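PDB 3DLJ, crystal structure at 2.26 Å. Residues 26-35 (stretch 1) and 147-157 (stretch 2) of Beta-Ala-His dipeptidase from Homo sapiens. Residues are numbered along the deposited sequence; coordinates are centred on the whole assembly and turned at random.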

# COMPACT_ATOMS: atom_id res chain seq x y z
N GLU A 26 18.06 -9.45 -17.21
CA GLU A 26 18.27 -10.28 -16.03
C GLU A 26 17.50 -9.76 -14.81
O GLU A 26 17.00 -10.55 -14.03
CB GLU A 26 19.75 -10.37 -15.67
CG GLU A 26 20.54 -11.43 -16.44
CD GLU A 26 22.07 -11.26 -16.24
OE1 GLU A 26 22.48 -10.81 -15.14
OE2 GLU A 26 22.84 -11.58 -17.19
N PHE A 27 17.41 -8.43 -14.66
CA PHE A 27 16.70 -7.86 -13.52
C PHE A 27 15.20 -8.17 -13.69
O PHE A 27 14.53 -8.44 -12.74
CB PHE A 27 16.93 -6.34 -13.41
CG PHE A 27 18.34 -5.92 -12.93
CD1 PHE A 27 19.23 -6.82 -12.37
CD2 PHE A 27 18.73 -4.57 -13.02
CE1 PHE A 27 20.48 -6.42 -11.92
CE2 PHE A 27 19.97 -4.16 -12.58
CZ PHE A 27 20.86 -5.08 -12.02
N VAL A 28 14.70 -8.11 -14.93
CA VAL A 28 13.31 -8.36 -15.32
C VAL A 28 12.96 -9.84 -15.24
O VAL A 28 11.82 -10.19 -14.97
CB VAL A 28 13.02 -7.84 -16.77
CG1 VAL A 28 11.69 -8.40 -17.32
CG2 VAL A 28 13.01 -6.32 -16.82
N GLN A 29 13.94 -10.72 -15.48
CA GLN A 29 13.72 -12.14 -15.33
C GLN A 29 13.67 -12.53 -13.86
O GLN A 29 12.89 -13.40 -13.49
CB GLN A 29 14.78 -12.96 -16.09
CG GLN A 29 14.77 -14.44 -15.79
CD GLN A 29 13.55 -15.17 -16.35
OE1 GLN A 29 12.99 -14.78 -17.38
NE2 GLN A 29 13.14 -16.23 -15.67
N THR A 30 14.50 -11.92 -13.02
CA THR A 30 14.38 -12.16 -11.58
C THR A 30 12.99 -11.74 -11.09
O THR A 30 12.35 -12.48 -10.34
CB THR A 30 15.45 -11.46 -10.77
OG1 THR A 30 16.74 -11.90 -11.21
CG2 THR A 30 15.29 -11.79 -9.28
N LEU A 31 12.50 -10.59 -11.55
CA LEU A 31 11.17 -10.19 -11.16
C LEU A 31 10.10 -11.20 -11.61
O LEU A 31 9.20 -11.53 -10.84
CB LEU A 31 10.86 -8.76 -11.64
CG LEU A 31 9.48 -8.20 -11.29
CD1 LEU A 31 9.23 -8.24 -9.78
CD2 LEU A 31 9.30 -6.77 -11.86
N LYS A 32 10.20 -11.67 -12.85
CA LYS A 32 9.33 -12.73 -13.38
C LYS A 32 9.32 -13.97 -12.45
O LYS A 32 8.25 -14.51 -12.14
CB LYS A 32 9.78 -13.12 -14.80
CG LYS A 32 8.90 -14.17 -15.49
CD LYS A 32 9.25 -14.28 -16.98
CE LYS A 32 8.08 -14.83 -17.81
NZ LYS A 32 8.09 -16.32 -17.86
N GLU A 33 10.51 -14.37 -12.00
CA GLU A 33 10.67 -15.49 -11.07
C GLU A 33 10.11 -15.20 -9.69
O GLU A 33 9.53 -16.09 -9.07
CB GLU A 33 12.13 -15.89 -10.94
CG GLU A 33 12.71 -16.54 -12.18
CD GLU A 33 14.23 -16.58 -12.18
OE1 GLU A 33 14.79 -16.95 -13.23
OE2 GLU A 33 14.87 -16.25 -11.15
N TRP A 34 10.27 -13.98 -9.18
CA TRP A 34 9.70 -13.67 -7.86
C TRP A 34 8.16 -13.57 -7.90
O TRP A 34 7.51 -14.01 -6.99
CB TRP A 34 10.33 -12.41 -7.23
CG TRP A 34 11.70 -12.63 -6.63
CD1 TRP A 34 12.63 -13.55 -7.03
CD2 TRP A 34 12.31 -11.87 -5.57
NE1 TRP A 34 13.77 -13.42 -6.27
CE2 TRP A 34 13.60 -12.40 -5.36
CE3 TRP A 34 11.88 -10.79 -4.78
CZ2 TRP A 34 14.47 -11.91 -4.39
CZ3 TRP A 34 12.75 -10.29 -3.80
CH2 TRP A 34 14.04 -10.86 -3.61
N VAL A 35 7.62 -13.01 -8.97
CA VAL A 35 6.18 -12.89 -9.21
C VAL A 35 5.47 -14.26 -9.34
O VAL A 35 4.32 -14.42 -8.92
CB VAL A 35 5.90 -11.98 -10.48
CG1 VAL A 35 4.50 -12.26 -11.08
CG2 VAL A 35 6.07 -10.49 -10.12
N PRO A 147 9.70 -2.85 -6.65
CA PRO A 147 10.55 -1.94 -5.87
C PRO A 147 11.50 -2.61 -4.85
O PRO A 147 12.59 -2.09 -4.60
CB PRO A 147 9.53 -1.00 -5.19
CG PRO A 147 8.31 -1.10 -5.98
CD PRO A 147 8.27 -2.58 -6.41
N VAL A 148 11.13 -3.74 -4.28
CA VAL A 148 12.10 -4.47 -3.44
C VAL A 148 13.29 -4.92 -4.27
O VAL A 148 14.45 -4.78 -3.84
CB VAL A 148 11.48 -5.66 -2.66
CG1 VAL A 148 12.57 -6.47 -1.94
CG2 VAL A 148 10.46 -5.18 -1.66
N LEU A 149 13.02 -5.45 -5.46
CA LEU A 149 14.09 -5.95 -6.34
C LEU A 149 14.91 -4.83 -6.94
O LEU A 149 16.10 -5.01 -7.14
CB LEU A 149 13.54 -6.86 -7.44
CG LEU A 149 13.37 -8.32 -6.99
CD1 LEU A 149 12.59 -9.15 -8.03
CD2 LEU A 149 14.75 -8.96 -6.71
N ALA A 150 14.29 -3.70 -7.23
CA ALA A 150 14.99 -2.53 -7.73
C ALA A 150 16.06 -2.05 -6.74
O ALA A 150 17.18 -1.72 -7.15
CB ALA A 150 14.02 -1.42 -8.06
N TRP A 151 15.70 -2.03 -5.46
CA TRP A 151 16.61 -1.75 -4.34
C TRP A 151 17.70 -2.78 -4.23
O TRP A 151 18.89 -2.43 -4.16
CB TRP A 151 15.83 -1.67 -3.00
CG TRP A 151 16.67 -1.31 -1.80
CD1 TRP A 151 17.34 -2.17 -0.97
CD2 TRP A 151 16.93 0.02 -1.27
NE1 TRP A 151 18.01 -1.48 0.02
CE2 TRP A 151 17.76 -0.14 -0.13
CE3 TRP A 151 16.53 1.32 -1.64
CZ2 TRP A 151 18.20 0.95 0.65
CZ3 TRP A 151 16.97 2.41 -0.86
CH2 TRP A 151 17.79 2.21 0.26
N ILE A 152 17.31 -4.06 -4.23
CA ILE A 152 18.28 -5.17 -4.17
C ILE A 152 19.22 -5.19 -5.39
O ILE A 152 20.43 -5.43 -5.26
CB ILE A 152 17.59 -6.56 -3.98
CG1 ILE A 152 17.10 -6.72 -2.53
CG2 ILE A 152 18.53 -7.71 -4.40
CD1 ILE A 152 16.09 -7.87 -2.31
N ASN A 153 18.66 -4.94 -6.58
CA ASN A 153 19.44 -4.92 -7.81
C ASN A 153 20.46 -3.77 -7.80
O ASN A 153 21.59 -3.98 -8.19
CB ASN A 153 18.54 -4.88 -9.05
CG ASN A 153 17.72 -6.18 -9.25
OD1 ASN A 153 18.07 -7.21 -8.73
ND2 ASN A 153 16.64 -6.10 -10.01
N ALA A 154 20.06 -2.56 -7.37
CA ALA A 154 21.00 -1.45 -7.14
C ALA A 154 22.23 -1.86 -6.29
O ALA A 154 23.38 -1.58 -6.67
CB ALA A 154 20.29 -0.22 -6.53
N VAL A 155 21.98 -2.47 -5.14
CA VAL A 155 23.05 -2.98 -4.27
C VAL A 155 23.93 -3.98 -5.01
O VAL A 155 25.15 -3.93 -4.89
CB VAL A 155 22.50 -3.66 -2.98
CG1 VAL A 155 23.63 -4.35 -2.23
CG2 VAL A 155 21.84 -2.65 -2.08
N SER A 156 23.31 -4.87 -5.77
CA SER A 156 24.01 -5.91 -6.51
C SER A 156 24.90 -5.36 -7.64
O SER A 156 25.84 -6.03 -8.05
CB SER A 156 23.01 -6.94 -7.04
OG SER A 156 22.50 -6.53 -8.30
N ALA A 157 24.64 -4.13 -8.10
CA ALA A 157 25.51 -3.46 -9.07
C ALA A 157 26.84 -2.99 -8.46
O ALA A 157 27.88 -3.22 -9.06
CB ALA A 157 24.79 -2.30 -9.74

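Two helical stretches far apart in sequence can pack without a hydrogen bond between them, provided that side chains on one find aromatic faces on the other. Here the helices cross at 138° between their N-to-C directions, with axes 10.4 Å apart at closest approach, and bury 386 Å² in all. Leu149, with the largest area covered (102 Å²), lies at the centre. Its CA-to-CB bond points toward the first helix, and in its m,t rotamer both methyls touch the indole of Trp34. Leu149 CD2 sits over the face of Trp34, 3.6 Å from the centroid of the six-membered ring and only 6° off its normal, a CH-pi contact; Leu149 CG is also 3.6 Å from Trp34 CE3. Leu149 CD1 also packs 3.6 Å from Leu31 CA and 3.9 Å from Leu31 CD1, while Leu149 CD2 lies 3.9 Å from Thr30 CG2, the methyl that partly exposed Thr30 offers to it. A branched side chain suits this place because it can fill several directions at once.

The indole also touches residues before and after Leu149. Val148 CG1 meets its edge, 4.3 Å from Trp34 CZ3, and Ile152 CD1 approaches Trp34 CH2 at 3.9 Å.

One turn on from Leu149, the same principle recurs with a polar residue. The CA-to-CB bond of Phe27 points sideways to the second helix, but its ring comes nearer and lies against Asn153, whose CB stands 3.6 Å from the Phe27 ring centroid, again 6° off the normal. Asn153 ND2 lies 3.4 Å from Phe27 CG, so the buried asparagine covers the aromatic face with both its CB and its amide.

At the polar edge, Ser156 OG approaches Phe27 CE1 at 4.1 Å. Ser156 OG donates to Asn153 O at 2.7 Å, so its proton is used within its own helix while the oxygen borders the ring.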